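Local coordinates for protein MFP2B (Ascaris suum, PDB 2BJR) that probably enhances polymerisation of the major sperm protein during the amoeboid motility of nematode sperm, and binds a zinc ion, at residues Ala297-Val305 / Leu357-Asp368. Residues are numbered along the deposited sequence; the frame is centred on the assembly and turned at random.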
loop_
_atom_site.group_PDB
_atom_site.type_symbol
_atom_site.label_atom_id
_atom_site.label_comp_id
_atom_site.label_asym_id
_atom_site.label_seq_id
_atom_site.Cartn_x
_atom_site.Cartn_y
_atom_site.Cartn_z
ATOM N N ALA A 297 -16.267 -14.358 13.975
ATOM C CA ALA A 297 -15.623 -15.227 14.971
ATOM C C ALA A 297 -14.142 -14.824 15.220
ATOM O O ALA A 297 -13.563 -15.110 16.275
ATOM C CB ALA A 297 -15.717 -16.685 14.508
ATOM N N LYS A 298 -13.550 -14.129 14.243
ATOM C CA LYS A 298 -12.136 -13.759 14.263
ATOM C C LYS A 298 -11.231 -15.006 14.429
ATOM O O LYS A 298 -10.374 -15.075 15.311
ATOM C CB LYS A 298 -11.856 -12.637 15.283
ATOM C CG LYS A 298 -12.625 -11.324 14.974
ATOM C CD LYS A 298 -11.722 -10.065 14.935
ATOM C CE LYS A 298 -12.399 -8.897 14.179
ATOM N NZ LYS A 298 -11.783 -7.537 14.428
ATOM N N GLU A 299 -11.463 -15.976 13.535
ATOM C CA GLU A 299 -10.563 -17.095 13.256
ATOM C C GLU A 299 -9.948 -16.852 11.816
ATOM O O GLU A 299 -8.945 -16.145 11.702
ATOM C CB GLU A 299 -11.322 -18.429 13.408
ATOM C CG GLU A 299 -12.734 -18.301 14.049
ATOM C CD GLU A 299 -13.183 -19.509 14.895
ATOM O OE1 GLU A 299 -12.857 -19.538 16.125
ATOM O OE2 GLU A 299 -13.898 -20.411 14.346
ATOM N N TRP A 300 -10.535 -17.386 10.745
ATOM C CA TRP A 300 -10.106 -17.029 9.379
ATOM C C TRP A 300 -10.826 -15.757 8.943
ATOM O O TRP A 300 -12.041 -15.613 9.072
ATOM C CB TRP A 300 -10.324 -18.157 8.379
ATOM C CG TRP A 300 -9.399 -19.295 8.569
ATOM C CD1 TRP A 300 -9.657 -20.444 9.253
ATOM C CD2 TRP A 300 -8.057 -19.417 8.081
ATOM N NE1 TRP A 300 -8.565 -21.273 9.223
ATOM C CE2 TRP A 300 -7.557 -20.665 8.526
ATOM C CE3 TRP A 300 -7.209 -18.583 7.339
ATOM C CZ2 TRP A 300 -6.269 -21.110 8.233
ATOM C CZ3 TRP A 300 -5.935 -19.014 7.055
ATOM C CH2 TRP A 300 -5.461 -20.272 7.509
ATOM N N ILE A 301 -10.069 -14.777 8.495
ATOM C CA ILE A 301 -10.647 -13.502 8.151
ATOM C C ILE A 301 -10.259 -13.253 6.687
ATOM O O ILE A 301 -9.090 -13.361 6.365
ATOM C CB ILE A 301 -10.071 -12.398 9.055
ATOM C CG1 ILE A 301 -10.275 -12.732 10.555
ATOM C CG2 ILE A 301 -10.704 -11.071 8.791
ATOM C CD1 ILE A 301 -9.954 -11.527 11.484
ATOM N N PRO A 302 -11.181 -12.886 5.822
ATOM C CA PRO A 302 -10.763 -12.498 4.467
ATOM C C PRO A 302 -9.732 -11.364 4.487
ATOM O O PRO A 302 -9.763 -10.476 5.333
ATOM C CB PRO A 302 -12.065 -12.027 3.796
ATOM C CG PRO A 302 -13.154 -12.701 4.572
ATOM C CD PRO A 302 -12.646 -12.750 6.014
ATOM N N VAL A 303 -8.823 -11.385 3.522
ATOM C CA VAL A 303 -7.954 -10.263 3.251
ATOM C C VAL A 303 -8.889 -9.213 2.682
ATOM O O VAL A 303 -9.698 -9.541 1.846
ATOM C CB VAL A 303 -6.852 -10.667 2.254
ATOM C CG1 VAL A 303 -6.154 -9.490 1.678
ATOM C CG2 VAL A 303 -5.893 -11.579 2.964
ATOM N N HIS A 304 -8.828 -7.972 3.160
ATOM C CA HIS A 304 -9.726 -6.941 2.668
ATOM C C HIS A 304 -9.063 -5.591 2.612
ATOM O O HIS A 304 -8.225 -5.261 3.453
ATOM C CB HIS A 304 -10.990 -6.814 3.541
ATOM C CG HIS A 304 -10.714 -6.571 4.994
ATOM N ND1 HIS A 304 -10.884 -5.340 5.596
ATOM C CD2 HIS A 304 -10.288 -7.411 5.966
ATOM C CE1 HIS A 304 -10.536 -5.428 6.876
ATOM N NE2 HIS A 304 -10.191 -6.686 7.130
ATOM N N VAL A 305 -9.431 -4.821 1.604
ATOM C CA VAL A 305 -9.105 -3.396 1.559
ATOM C C VAL A 305 -10.434 -2.657 1.603
ATOM O O VAL A 305 -11.344 -2.950 0.832
ATOM C CB VAL A 305 -8.279 -3.056 0.314
ATOM C CG1 VAL A 305 -8.193 -1.536 0.138
ATOM C CG2 VAL A 305 -6.864 -3.635 0.445
ATOM N N LEU A 357 -9.373 -15.443 -0.380
ATOM C CA LEU A 357 -8.086 -15.451 0.328
ATOM C C LEU A 357 -8.337 -14.940 1.747
ATOM O O LEU A 357 -8.846 -13.829 1.925
ATOM C CB LEU A 357 -7.034 -14.555 -0.372
ATOM C CG LEU A 357 -5.713 -14.507 0.428
ATOM C CD1 LEU A 357 -5.075 -15.916 0.480
ATOM C CD2 LEU A 357 -4.759 -13.497 -0.113
ATOM N N CYS A 358 -8.034 -15.772 2.732
ATOM C CA CYS A 358 -8.166 -15.439 4.133
ATOM C C CYS A 358 -6.838 -15.606 4.834
ATOM O O CYS A 358 -5.856 -16.151 4.269
ATOM C CB CYS A 358 -9.173 -16.363 4.818
ATOM S SG CYS A 358 -10.828 -16.287 4.098
ATOM N N ARG A 359 -6.806 -15.051 6.040
ATOM C CA ARG A 359 -5.688 -15.203 6.919
ATOM C C ARG A 359 -6.176 -15.442 8.353
ATOM O O ARG A 359 -7.269 -15.058 8.736
ATOM C CB ARG A 359 -4.770 -13.973 6.888
ATOM C CG ARG A 359 -5.415 -12.672 7.179
ATOM C CD ARG A 359 -4.430 -11.516 7.176
ATOM N NE ARG A 359 -5.026 -10.279 7.616
ATOM C CZ ARG A 359 -4.337 -9.262 8.101
ATOM N NH1 ARG A 359 -2.995 -9.277 8.112
ATOM N NH2 ARG A 359 -4.986 -8.235 8.584
ATOM N N LYS A 360 -5.299 -16.063 9.128
ATOM C CA LYS A 360 -5.595 -16.471 10.500
ATOM C C LYS A 360 -4.418 -16.095 11.347
ATOM O O LYS A 360 -3.293 -16.492 11.041
ATOM C CB LYS A 360 -5.754 -17.992 10.594
ATOM C CG LYS A 360 -5.950 -18.476 12.065
ATOM C CD LYS A 360 -6.624 -19.873 12.131
ATOM C CE LYS A 360 -6.917 -20.290 13.632
ATOM N NZ LYS A 360 -8.073 -21.259 13.777
ATOM N N ALA A 361 -4.694 -15.407 12.435
ATOM C CA ALA A 361 -3.663 -14.995 13.353
ATOM C C ALA A 361 -3.012 -16.214 14.018
ATOM O O ALA A 361 -3.695 -17.173 14.409
ATOM C CB ALA A 361 -4.226 -14.127 14.414
ATOM N N LYS A 362 -1.705 -16.130 14.141
ATOM C CA LYS A 362 -0.924 -17.063 14.940
ATOM C C LYS A 362 -1.145 -16.800 16.437
ATOM O O LYS A 362 -1.522 -15.689 16.868
ATOM C CB LYS A 362 0.558 -16.924 14.607
ATOM C CG LYS A 362 0.945 -17.505 13.256
ATOM C CD LYS A 362 2.469 -17.483 13.022
ATOM C CE LYS A 362 2.893 -17.949 11.624
ATOM N NZ LYS A 362 2.609 -19.416 11.355
ATOM N N PRO A 363 -0.898 -17.828 17.263
ATOM C CA PRO A 363 -1.011 -17.635 18.715
ATOM C C PRO A 363 -0.135 -16.460 19.167
ATOM O O PRO A 363 1.001 -16.317 18.718
ATOM C CB PRO A 363 -0.478 -18.965 19.297
ATOM C CG PRO A 363 -0.642 -19.978 18.194
ATOM C CD PRO A 363 -0.473 -19.194 16.894
ATOM N N GLY A 364 -0.699 -15.617 20.019
ATOM C CA GLY A 364 -0.056 -14.415 20.514
ATOM C C GLY A 364 -0.244 -13.160 19.680
ATOM O O GLY A 364 0.146 -12.070 20.116
ATOM N N CYS A 365 -0.846 -13.318 18.503
ATOM C CA CYS A 365 -1.024 -12.235 17.542
ATOM C C CYS A 365 -2.491 -11.923 17.319
ATOM O O CYS A 365 -3.366 -12.760 17.509
ATOM C CB CYS A 365 -0.367 -12.625 16.208
ATOM S SG CYS A 365 1.376 -13.072 16.409
ATOM N N THR A 366 -2.748 -10.673 16.932
ATOM C CA THR A 366 -4.064 -10.209 16.653
ATOM C C THR A 366 -4.066 -9.517 15.273
ATOM O O THR A 366 -3.201 -8.665 14.975
ATOM C CB THR A 366 -4.467 -9.229 17.741
ATOM O OG1 THR A 366 -4.560 -9.916 19.022
ATOM C CG2 THR A 366 -5.866 -8.721 17.476
ATOM N N ILE A 367 -5.023 -9.896 14.445
ATOM C CA ILE A 367 -5.214 -9.266 13.140
ATOM C C ILE A 367 -6.646 -8.778 12.995
ATOM O O ILE A 367 -7.522 -9.157 13.749
ATOM C CB ILE A 367 -4.861 -10.217 11.989
ATOM C CG1 ILE A 367 -5.850 -11.395 11.947
ATOM C CG2 ILE A 367 -3.398 -10.683 12.144
ATOM C CD1 ILE A 367 -5.761 -12.291 10.754
ATOM N N ASP A 368 -6.840 -7.920 12.010
ATOM C CA ASP A 368 -8.146 -7.548 11.559
ATOM C C ASP A 368 -8.413 -8.055 10.118
ATOM O O ASP A 368 -9.526 -7.695 9.650
ATOM C CB ASP A 368 -8.273 -6.023 11.617
ATOM C CG ASP A 368 -7.578 -5.337 10.466
ATOM O OD1 ASP A 368 -6.778 -5.987 9.760
ATOM O OD2 ASP A 368 -7.781 -4.128 10.174
HETATM O O HOH W 1 -11.713 -7.400 11.012
HETATM O O HOH W 2 -7.388 -14.809 13.421
HETATM O O HOH W 3 -7.865 -23.174 11.339
HETATM O O HOH W 4 -7.840 -9.818 7.209
#
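Lys360 lays its aliphatic chain across one face of the Trp300 indole, CB sitting 3.5 Å from the centroid of the six-membered ring and 7° off its normal, a CH-pi contact. Arg359 N lies at the indole edge, and Lys287 adds a cation-pi contact. At chi1 175° Lys360 CG lies opposite the backbone N, and the extended chain carries CD over the NE1-CE2 side of the same face; NZ and Trp300 NE1 both donate to one water. The His304 ring instead works at its edge: NE2 donates an almost straight bond, 2.8 Å long, to the backbone O of Asp368, the last residue; this oxygen lies 3° out of the ring plane, while ND1 is hydrogen-bonded to Asp306 OD1. Ile367 CB lies over one face of the Arg359 guanidinium, toward its rim, and Phe282 makes a cation-pi contact with the group. Along its edge NH2 forms a salt bridge with Asp368 OD1 (3.1 Å) and NE binds a water shared with Pro302 O; NH1 reaches Thr191 O. The His304 bond and the packing of Ile301 CD1 on Ile367 CG1 (4.1 Å) fasten the returning C-terminal tail against the sheet face that carries Ile301 and Arg359. In this antiparallel hydrogen-bonded pair Ile301 N donates to Arg359 O (2.8 Å) and Arg359 N returns a bond to Ile301 O. Farther along, Val303 N bonds to Leu357 O and Val303 CG2 packs on Leu357 CD2 (3.8 Å), the side chains crossing at a slant. Short strand 300-302 thereby pairs with 355-361, which also pairs antiparallel with 282-288 and 313-319; Tyr284 of strand 282-288 touches Val303 and Arg359.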